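Local coordinates for protein transcriptional regulator, TetR family (Agrobacterium tumefaciens, PDB 2G7S) that probably acts as a dimeric transcriptional regulator of the TetR family, binding DNA through its N-terminal helix-turn-helix domain and responding to a small-molecule ligand, at residues A17-Y31 and K52-E66. Numbering follows the deposited sequence. Where two conformers were deposited one is given.
Sequences ARTLIIRGGYNSFSY and KSDLVCKLVSQYRQE
The rings of Y26 and F29 each turn a face to the methylene chain of K52: CE of K52 lies 4.1 Å from the centroid of the Y26 ring and 4.2 Å from that of F29, in CH-pi contact with both. V56 CG2 meets the F29 ring at its edge and comes obliquely to Y26, 3.6 Å from CE1. At the other end of the interface the guanidinium of R18 has the backbone of Y63 over one face, while Q62 OE1 and E66 OE1 lie at its edge; the ring of Y63 stands almost perpendicular to it, at 88°.

K52 illustrates how one lysine can tie down a loop. Its chain is fully extended, with CG anti to the backbone N (chi1 180°), and slides past Y26 in the opposite direction, delivering NZ to the carbonyl oxygens of Y26 (2.8 Å) and F29 (2.9 Å). A water takes a further hydrogen bond from K52 NZ and passes one on to N27 OD1, and the ammonium also makes cation-pi contacts with both rings. In the TetR fold K52 joins the loop that follows helix 6-24, on the way to the helix-turn-helix, to the start of helix 52-77, which connects the DNA-binding domain to the C-terminal one. Helix 6-24 itself packs through A17 and I21 on L55, V56 and L59, the two helical segments crossing at -92°.

R18, its chain bent at chi3, sits as a knob among L59, Q62, Y63 and E66. NH1 bonds E66 OE1 at 3.0 Å in a salt bridge, from above the carboxylate plane, and NH2 donates to Q62 OE1 and makes a weak bond to E66 OE2.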
ATOM      1  N   ALA A  17      -8.815   1.870 -18.885  1.00 11.24           N
ATOM      2  CA  ALA A  17      -8.758   0.921 -17.779  1.00 11.34           C
ATOM      3  C   ALA A  17      -7.567   1.256 -16.851  1.00 10.73           C
ATOM      4  O   ALA A  17      -7.671   1.102 -15.618  1.00 12.09           O
ATOM      5  CB  ALA A  17      -8.611  -0.460 -18.314  1.00 11.59           C
ATOM      6  N   ARG A  18      -6.475   1.714 -17.419  1.00 11.44           N
ATOM      7  CA  ARG A  18      -5.308   2.064 -16.544  1.00 12.78           C
ATOM      8  C   ARG A  18      -5.731   3.226 -15.617  1.00 12.07           C
ATOM      9  O   ARG A  18      -5.449   3.201 -14.404  1.00 12.35           O
ATOM     10  CB  ARG A  18      -4.113   2.449 -17.379  1.00 13.93           C
ATOM     11  CG  ARG A  18      -2.936   2.522 -16.388  1.00 19.18           C
ATOM     12  CD  ARG A  18      -1.607   2.920 -16.766  1.00 24.34           C
ATOM     13  NE  ARG A  18      -1.135   2.286 -17.958  1.00 23.61           N
ATOM     14  CZ  ARG A  18       0.083   2.553 -18.479  1.00 21.89           C
ATOM     15  NH1 ARG A  18       0.876   3.425 -17.843  1.00 24.39           N
ATOM     16  NH2 ARG A  18       0.451   1.977 -19.635  1.00 19.44           N
ATOM     17  N   THR A  19      -6.366   4.264 -16.161  1.00 12.23           N
ATOM     18  CA  THR A  19      -6.740   5.376 -15.306  1.00 12.26           C
ATOM     19  C   THR A  19      -7.732   4.929 -14.240  1.00 12.28           C
ATOM     20  O   THR A  19      -7.603   5.292 -13.071  1.00 12.58           O
ATOM     21  CB  THR A  19      -7.348   6.474 -16.205  1.00 13.51           C
ATOM     22  OG1 THR A  19      -6.336   6.872 -17.126  1.00 17.24           O
ATOM     23  CG2 THR A  19      -7.826   7.655 -15.407  1.00 17.48           C
ATOM     24  N   LEU A  20      -8.685   4.068 -14.615  1.00 11.69           N
ATOM     25  CA  LEU A  20      -9.684   3.618 -13.629  1.00 11.91           C
ATOM     26  C   LEU A  20      -9.037   2.747 -12.536  1.00 10.69           C
ATOM     27  O   LEU A  20      -9.403   2.827 -11.365  1.00 11.41           O
ATOM     28  CB  LEU A  20     -10.875   2.841 -14.284  1.00 12.39           C
ATOM     29  CG  LEU A  20     -11.629   3.683 -15.372  1.00 14.46           C
ATOM     30  CD1 LEU A  20     -12.692   2.789 -15.973  1.00 14.10           C
ATOM     31  CD2 LEU A  20     -12.241   4.938 -14.693  1.00 18.07           C
ATOM     32  N   ILE A  21      -8.117   1.851 -12.940  1.00 10.10           N
ATOM     33  CA  ILE A  21      -7.541   0.942 -11.984  1.00  9.99           C
ATOM     34  C   ILE A  21      -6.671   1.699 -10.947  1.00  8.99           C
ATOM     35  O   ILE A  21      -6.573   1.262  -9.761  1.00 10.02           O
ATOM     36  CB  ILE A  21      -6.794  -0.185 -12.694  1.00 10.73           C
ATOM     37  CG1 ILE A  21      -6.946  -1.510 -12.033  1.00 14.24           C
ATOM     38  CG2 ILE A  21      -5.463   0.265 -13.210  1.00 14.16           C
ATOM     39  CD1 ILE A  21      -6.487  -2.717 -12.874  1.00 15.31           C
ATOM     40  N   ILE A  22      -6.057   2.815 -11.366  1.00  7.66           N
ATOM     41  CA  ILE A  22      -5.280   3.605 -10.419  1.00  7.94           C
ATOM     42  C   ILE A  22      -6.138   4.294  -9.372  1.00  8.13           C
ATOM     43  O   ILE A  22      -5.653   4.661  -8.272  1.00  8.76           O
ATOM     44  CB  ILE A  22      -4.336   4.549 -11.232  1.00  9.92           C
ATOM     45  CG1 ILE A  22      -3.272   3.722 -11.918  1.00 11.11           C
ATOM     46  CG2 ILE A  22      -3.668   5.583 -10.317  1.00 13.14           C
ATOM     47  CD1 ILE A  22      -2.573   4.545 -13.015  1.00 15.25           C
ATOM     48  N   ARG A  23      -7.424   4.467  -9.656  0.50  8.83           N
ATOM     49  CA  ARG A  23      -8.301   5.036  -8.647  0.50  9.86           C
ATOM     50  C   ARG A  23      -8.704   4.075  -7.549  0.50  9.88           C
ATOM     51  O   ARG A  23      -8.908   4.468  -6.402  0.50  9.38           O
ATOM     52  CB  ARG A  23      -9.562   5.624  -9.278  0.50 10.97           C
ATOM     53  CG  ARG A  23      -9.281   6.916 -10.078  0.50 13.64           C
ATOM     54  CD  ARG A  23     -10.280   7.096 -11.180  0.50 20.31           C
ATOM     55  NE  ARG A  23     -11.680   6.818 -10.854  0.50 24.57           N
ATOM     56  CZ  ARG A  23     -12.314   5.706 -11.232  0.50 24.96           C
ATOM     57  NH1 ARG A  23     -11.642   4.771 -11.847  0.50 29.53           N
ATOM     58  NH2 ARG A  23     -13.604   5.523 -10.990  0.50 20.78           N
ATOM     59  N   GLY A  24      -8.917   2.811  -7.911  1.00 11.05           N
ATOM     60  CA  GLY A  24      -9.526   1.879  -6.939  1.00 12.07           C
ATOM     61  C   GLY A  24      -9.212   0.422  -7.094  1.00 11.06           C
ATOM     62  O   GLY A  24      -9.898  -0.330  -6.427  1.00 12.57           O
ATOM     63  N   GLY A  25      -8.279   0.028  -7.968  1.00  9.85           N
ATOM     64  CA  GLY A  25      -7.918  -1.358  -8.116  1.00 10.88           C
ATOM     65  C   GLY A  25      -8.847  -2.167  -9.024  1.00  8.85           C
ATOM     66  O   GLY A  25      -9.779  -1.663  -9.681  1.00  9.97           O
ATOM     67  N   TYR A  26      -8.609  -3.462  -9.002  1.00  8.26           N
ATOM     68  CA  TYR A  26      -9.179  -4.374  -9.983  1.00  9.17           C
ATOM     69  C   TYR A  26     -10.710  -4.339  -9.994  1.00  8.31           C
ATOM     70  O   TYR A  26     -11.347  -4.464 -11.043  1.00 10.37           O
ATOM     71  CB  TYR A  26      -8.731  -5.774  -9.604  1.00  9.28           C
ATOM     72  CG  TYR A  26      -9.083  -6.800 -10.658  1.00  9.74           C
ATOM     73  CD1 TYR A  26      -8.271  -6.973 -11.779  1.00 10.34           C
ATOM     74  CD2 TYR A  26     -10.217  -7.643 -10.511  1.00 11.35           C
ATOM     75  CE1 TYR A  26      -8.593  -7.943 -12.763  1.00 11.77           C
ATOM     76  CE2 TYR A  26     -10.517  -8.610 -11.515  1.00 12.17           C
ATOM     77  CZ  TYR A  26      -9.713  -8.717 -12.631  1.00 11.27           C
ATOM     78  OH  TYR A  26      -9.996  -9.623 -13.617  1.00 13.23           O
ATOM     79  N   ASN A  27     -11.313  -4.262  -8.813  1.00  8.53           N
ATOM     80  CA  ASN A  27     -12.769  -4.419  -8.657  1.00  9.80           C
ATOM     81  C   ASN A  27     -13.501  -3.104  -8.609  1.00 12.25           C
ATOM     82  O   ASN A  27     -14.709  -3.062  -8.297  1.00 14.63           O
ATOM     83  CB  ASN A  27     -13.072  -5.284  -7.434  1.00  9.92           C
ATOM     84  CG  ASN A  27     -12.802  -6.749  -7.691  1.00 10.81           C
ATOM     85  OD1 ASN A  27     -13.422  -7.317  -8.599  1.00 16.02           O
ATOM     86  ND2 ASN A  27     -11.880  -7.366  -6.932  1.00 11.79           N
ATOM     87  N   SER A  28     -12.798  -2.017  -8.879  1.00 12.10           N
ATOM     88  CA  SER A  28     -13.423  -0.696  -8.761  1.00 13.78           C
ATOM     89  C   SER A  28     -13.981  -0.200 -10.090  1.00 15.67           C
ATOM     90  O   SER A  28     -14.496   0.940 -10.125  1.00 18.76           O
ATOM     91  CB  SER A  28     -12.387   0.319  -8.331  1.00 17.12           C
ATOM     92  OG  SER A  28     -11.388   0.610  -9.292  1.00 16.75           O
ATOM     93  N   PHE A  29     -13.808  -0.951 -11.175  1.00 14.96           N
ATOM     94  CA  PHE A  29     -14.351  -0.547 -12.493  1.00 15.92           C
ATOM     95  C   PHE A  29     -14.941  -1.740 -13.195  1.00 16.22           C
ATOM     96  O   PHE A  29     -14.604  -2.883 -12.888  1.00 16.27           O
ATOM     97  CB  PHE A  29     -13.286   0.144 -13.349  1.00 17.32           C
ATOM     98  CG  PHE A  29     -12.254  -0.789 -13.863  1.00 15.07           C
ATOM     99  CD1 PHE A  29     -12.386  -1.281 -15.157  1.00 15.10           C
ATOM    100  CD2 PHE A  29     -11.184  -1.282 -13.065  1.00 16.33           C
ATOM    101  CE1 PHE A  29     -11.499  -2.197 -15.709  1.00 16.07           C
ATOM    102  CE2 PHE A  29     -10.325  -2.225 -13.615  1.00 18.45           C
ATOM    103  CZ  PHE A  29     -10.426  -2.680 -14.913  1.00 18.76           C
ATOM    104  N   SER A  30     -15.849  -1.436 -14.138  1.00 17.01           N
ATOM    105  CA  SER A  30     -16.539  -2.459 -14.888  1.00 17.08           C
ATOM    106  C   SER A  30     -16.360  -2.132 -16.383  1.00 15.00           C
ATOM    107  O   SER A  30     -15.969  -1.003 -16.786  1.00 14.80           O
ATOM    108  CB  SER A  30     -18.045  -2.413 -14.667  1.00 19.82           C
ATOM    109  OG  SER A  30     -18.546  -1.123 -14.970  1.00 22.72           O
ATOM    110  N   TYR A  31     -16.761  -3.084 -17.215  1.00 14.76           N
ATOM    111  CA  TYR A  31     -16.817  -2.764 -18.659  1.00 12.38           C
ATOM    112  C   TYR A  31     -17.821  -1.654 -18.926  1.00 13.00           C
ATOM    113  O   TYR A  31     -17.582  -0.837 -19.830  1.00 14.15           O
ATOM    114  CB  TYR A  31     -17.207  -4.019 -19.480  1.00 14.99           C
ATOM    115  CG  TYR A  31     -16.074  -4.966 -19.725  1.00 14.39           C
ATOM    116  CD1 TYR A  31     -14.884  -4.911 -18.948  1.00 16.12           C
ATOM    117  CD2 TYR A  31     -16.127  -5.888 -20.776  1.00 16.20           C
ATOM    118  CE1 TYR A  31     -13.849  -5.804 -19.200  1.00 15.97           C
ATOM    119  CE2 TYR A  31     -15.081  -6.770 -21.052  1.00 15.02           C
ATOM    120  CZ  TYR A  31     -13.949  -6.725 -20.247  1.00 17.86           C
ATOM    121  OH  TYR A  31     -12.921  -7.566 -20.522  1.00 20.26           O
ATOM    122  N   LYS A  52     -11.863  -9.894 -18.487  1.00 10.67           N
ATOM    123  CA  LYS A  52     -11.293  -8.792 -17.727  1.00  9.60           C
ATOM    124  C   LYS A  52      -9.905  -9.143 -17.208  1.00  9.97           C
ATOM    125  O   LYS A  52      -9.001  -8.262 -17.185  1.00  9.37           O
ATOM    126  CB  LYS A  52     -12.250  -8.442 -16.581  1.00 10.33           C
ATOM    127  CG  LYS A  52     -11.714  -7.294 -15.739  1.00 10.98           C
ATOM    128  CD  LYS A  52     -12.766  -7.000 -14.635  1.00 13.34           C
ATOM    129  CE  LYS A  52     -12.301  -5.825 -13.814  1.00 14.92           C
ATOM    130  NZ  LYS A  52     -13.342  -5.485 -12.728  1.00 15.79           N
ATOM    131  N   SER A  53      -9.670 -10.391 -16.857  1.00  8.64           N
ATOM    132  CA  SER A  53      -8.310 -10.759 -16.396  1.00  8.76           C
ATOM    133  C   SER A  53      -7.331 -10.533 -17.524  1.00 10.01           C
ATOM    134  O   SER A  53      -6.195 -10.082 -17.255  1.00  9.45           O
ATOM    135  CB  SER A  53      -8.250 -12.173 -15.882  1.00 10.29           C
ATOM    136  OG  SER A  53      -8.487 -13.101 -16.868  1.00 11.77           O
ATOM    137  N   ASP A  54      -7.713 -10.913 -18.763  1.00  7.94           N
ATOM    138  CA  ASP A  54      -6.790 -10.669 -19.839  1.00  8.59           C
ATOM    139  C   ASP A  54      -6.558  -9.163 -20.105  1.00  8.91           C
ATOM    140  O   ASP A  54      -5.408  -8.728 -20.338  1.00  8.97           O
ATOM    141  CB  ASP A  54      -7.351 -11.291 -21.098  1.00 10.92           C
ATOM    142  CG  ASP A  54      -6.427 -11.049 -22.308  1.00 14.80           C
ATOM    143  OD1 ASP A  54      -5.328 -11.664 -22.302  1.00 17.90           O
ATOM    144  OD2 ASP A  54      -6.839 -10.293 -23.195  1.00 20.38           O
ATOM    145  N   LEU A  55      -7.628  -8.370 -20.030  1.00  8.17           N
ATOM    146  CA  LEU A  55      -7.461  -6.930 -20.204  1.00  8.84           C
ATOM    147  C   LEU A  55      -6.459  -6.389 -19.175  1.00  8.86           C
ATOM    148  O   LEU A  55      -5.526  -5.615 -19.505  1.00  8.94           O
ATOM    149  CB  LEU A  55      -8.854  -6.317 -20.000  1.00  9.06           C
ATOM    150  CG  LEU A  55      -8.969  -4.864 -20.371  1.00 15.69           C
ATOM    151  CD1 LEU A  55     -10.519  -4.510 -20.588  1.00 17.13           C
ATOM    152  CD2 LEU A  55      -8.442  -4.084 -19.296  1.00 16.76           C
ATOM    153  N   VAL A  56      -6.644  -6.810 -17.925  1.00  8.16           N
ATOM    154  CA  VAL A  56      -5.744  -6.265 -16.878  1.00  7.56           C
ATOM    155  C   VAL A  56      -4.312  -6.847 -17.007  1.00  7.92           C
ATOM    156  O   VAL A  56      -3.334  -6.091 -16.778  1.00  7.87           O
ATOM    157  CB  VAL A  56      -6.375  -6.507 -15.504  1.00  7.91           C
ATOM    158  CG1 VAL A  56      -5.396  -6.066 -14.385  1.00  9.10           C
ATOM    159  CG2 VAL A  56      -7.699  -5.698 -15.427  1.00  9.42           C
ATOM    160  N   CYS A  57      -4.160  -8.104 -17.426  1.00  7.74           N
ATOM    161  CA  CYS A  57      -2.783  -8.549 -17.661  1.00  7.91           C
ATOM    162  C   CYS A  57      -2.133  -7.723 -18.744  1.00  8.50           C
ATOM    163  O   CYS A  57      -0.944  -7.391 -18.617  1.00  9.56           O
ATOM    164  CB  CYS A  57      -2.781 -10.009 -18.116  1.00  8.98           C
ATOM    165  SG  CYS A  57      -3.042 -11.199 -16.791  1.00 10.31           S
ATOM    166  N   LYS A  58      -2.885  -7.407 -19.810  0.50  9.32           N
ATOM    167  CA  LYS A  58      -2.311  -6.596 -20.897  0.50  9.35           C
ATOM    168  C   LYS A  58      -1.966  -5.183 -20.425  0.50  8.81           C
ATOM    169  O   LYS A  58      -0.997  -4.587 -20.894  0.50  9.53           O
ATOM    170  CB  LYS A  58      -3.293  -6.539 -22.063  0.50 10.21           C
ATOM    171  CG  LYS A  58      -3.372  -7.904 -22.728  0.50 14.05           C
ATOM    172  CD  LYS A  58      -2.167  -8.118 -23.623  0.50 17.51           C
ATOM    173  CE  LYS A  58      -2.114  -9.566 -24.128  0.50 18.54           C
ATOM    174  NZ  LYS A  58      -3.452 -10.114 -24.301  0.50 15.75           N
ATOM    175  N   LEU A  59      -2.828  -4.619 -19.591  1.00  9.55           N
ATOM    176  CA  LEU A  59      -2.577  -3.291 -19.065  1.00  9.35           C
ATOM    177  C   LEU A  59      -1.341  -3.312 -18.194  1.00  9.70           C
ATOM    178  O   LEU A  59      -0.523  -2.363 -18.280  1.00 10.29           O
ATOM    179  CB  LEU A  59      -3.840  -2.964 -18.209  1.00 14.27           C
ATOM    180  CG  LEU A  59      -4.146  -1.815 -17.323  1.00 16.69           C
ATOM    181  CD1 LEU A  59      -5.641  -1.902 -16.925  1.00 15.22           C
ATOM    182  CD2 LEU A  59      -3.199  -1.633 -16.194  1.00 13.42           C
ATOM    183  N   VAL A  60      -1.231  -4.314 -17.295  1.00  8.87           N
ATOM    184  CA  VAL A  60      -0.072  -4.321 -16.386  1.00  8.93           C
ATOM    185  C   VAL A  60       1.194  -4.597 -17.195  1.00  9.44           C
ATOM    186  O   VAL A  60       2.231  -3.981 -16.908  1.00  9.60           O
ATOM    187  CB  VAL A  60      -0.248  -5.357 -15.302  1.00  8.79           C
ATOM    188  CG1 VAL A  60       0.994  -5.493 -14.489  1.00 10.16           C
ATOM    189  CG2 VAL A  60      -1.488  -4.985 -14.409  1.00 10.71           C
ATOM    190  N   SER A  61       1.142  -5.519 -18.202  1.00  9.32           N
ATOM    191  CA  SER A  61       2.374  -5.764 -18.994  1.00 10.25           C
ATOM    192  C   SER A  61       2.839  -4.446 -19.680  1.00 11.11           C
ATOM    193  O   SER A  61       4.057  -4.116 -19.668  1.00 12.86           O
ATOM    194  CB  SER A  61       2.050  -6.823 -20.078  1.00 12.32           C
ATOM    195  OG  SER A  61       3.169  -7.029 -20.876  1.00 16.91           O
ATOM    196  N   GLN A  62       1.897  -3.651 -20.182  1.00 11.62           N
ATOM    197  CA  GLN A  62       2.263  -2.385 -20.872  1.00 11.70           C
ATOM    198  C   GLN A  62       2.799  -1.399 -19.812  1.00 12.00           C
ATOM    199  O   GLN A  62       3.751  -0.619 -20.084  1.00 13.99           O
ATOM    200  CB  GLN A  62       0.995  -1.793 -21.497  1.00 13.47           C
ATOM    201  CG  GLN A  62       1.167  -0.426 -22.190  1.00 18.21           C
ATOM    202  CD  GLN A  62      -0.200  -0.001 -22.708  1.00 25.40           C
ATOM    203  OE1 GLN A  62      -1.077   0.471 -21.953  1.00 25.95           O
ATOM    204  NE2 GLN A  62      -0.421  -0.235 -23.979  1.00 28.39           N
ATOM    205  N   TYR A  63       2.168  -1.369 -18.634  1.00 11.59           N
ATOM    206  CA  TYR A  63       2.609  -0.421 -17.574  1.00 11.68           C
ATOM    207  C   TYR A  63       4.074  -0.787 -17.182  1.00 12.03           C
ATOM    208  O   TYR A  63       4.916   0.097 -16.980  1.00 12.19           O
ATOM    209  CB  TYR A  63       1.695  -0.604 -16.328  1.00 12.72           C
ATOM    210  CG  TYR A  63       2.289   0.089 -15.142  1.00 11.22           C
ATOM    211  CD1 TYR A  63       2.102   1.484 -14.971  1.00 15.89           C
ATOM    212  CD2 TYR A  63       3.005  -0.638 -14.164  1.00 11.85           C
ATOM    213  CE1 TYR A  63       2.647   2.127 -13.859  1.00 15.05           C
ATOM    214  CE2 TYR A  63       3.517   0.021 -12.993  1.00 11.78           C
ATOM    215  CZ  TYR A  63       3.350   1.390 -12.885  1.00 14.52           C
ATOM    216  OH  TYR A  63       3.874   2.118 -11.798  1.00 15.65           O
ATOM    217  N   ARG A  64       4.362  -2.072 -17.030  0.50 11.66           N
ATOM    218  CA  ARG A  64       5.704  -2.464 -16.640  0.50 12.03           C
ATOM    219  C   ARG A  64       6.668  -2.075 -17.765  0.50 13.54           C
ATOM    220  O   ARG A  64       7.721  -1.476 -17.498  0.50 13.45           O
ATOM    221  CB  ARG A  64       5.768  -3.932 -16.363  0.50 11.38           C
ATOM    222  CG  ARG A  64       5.018  -4.272 -15.087  0.50  9.41           C
ATOM    223  CD  ARG A  64       5.025  -5.803 -14.951  0.50 11.91           C
ATOM    224  NE  ARG A  64       6.402  -6.254 -14.752  0.50 10.50           N
ATOM    225  CZ  ARG A  64       6.851  -7.477 -15.052  0.50 13.50           C
ATOM    226  NH1 ARG A  64       6.046  -8.431 -15.568  0.50 12.45           N
ATOM    227  NH2 ARG A  64       8.143  -7.758 -14.845  0.50 16.07           N
ATOM    228  N   GLN A  65       6.310  -2.359 -19.014  1.00 15.04           N
ATOM    229  CA  GLN A  65       7.219  -2.024 -20.157  1.00 18.27           C
ATOM    230  C   GLN A  65       7.581  -0.541 -20.069  1.00 17.26           C
ATOM    231  O   GLN A  65       8.805  -0.165 -20.134  1.00 17.29           O
ATOM    232  CB  GLN A  65       6.546  -2.370 -21.527  1.00 18.66           C
ATOM    233  CG  GLN A  65       6.526  -3.824 -21.924  1.00 24.33           C
ATOM    234  CD  GLN A  65       5.877  -4.019 -23.298  1.00 28.27           C
ATOM    235  OE1 GLN A  65       4.794  -3.452 -23.591  1.00 36.05           O
ATOM    236  NE2 GLN A  65       6.509  -4.834 -24.135  1.00 37.37           N
ATOM    237  N   GLU A  66       6.589   0.316 -19.830  1.00 14.81           N
ATOM    238  CA  GLU A  66       6.817   1.736 -19.732  1.00 16.69           C
ATOM    239  C   GLU A  66       7.635   2.046 -18.487  1.00 15.54           C
ATOM    240  O   GLU A  66       8.485   2.959 -18.507  1.00 17.42           O
ATOM    241  CB  GLU A  66       5.474   2.461 -19.670  1.00 16.89           C
ATOM    242  CG  GLU A  66       4.747   2.409 -21.004  1.00 19.52           C
ATOM    243  CD  GLU A  66       3.319   2.978 -20.842  1.00 22.40           C
ATOM    244  OE1 GLU A  66       3.011   3.713 -19.863  1.00 25.69           O
ATOM    245  OE2 GLU A  66       2.504   2.678 -21.706  1.00 25.14           O
TER
HETATM  246  O   HOH W   1     -14.051  -7.690 -11.061  1.00 25.29           O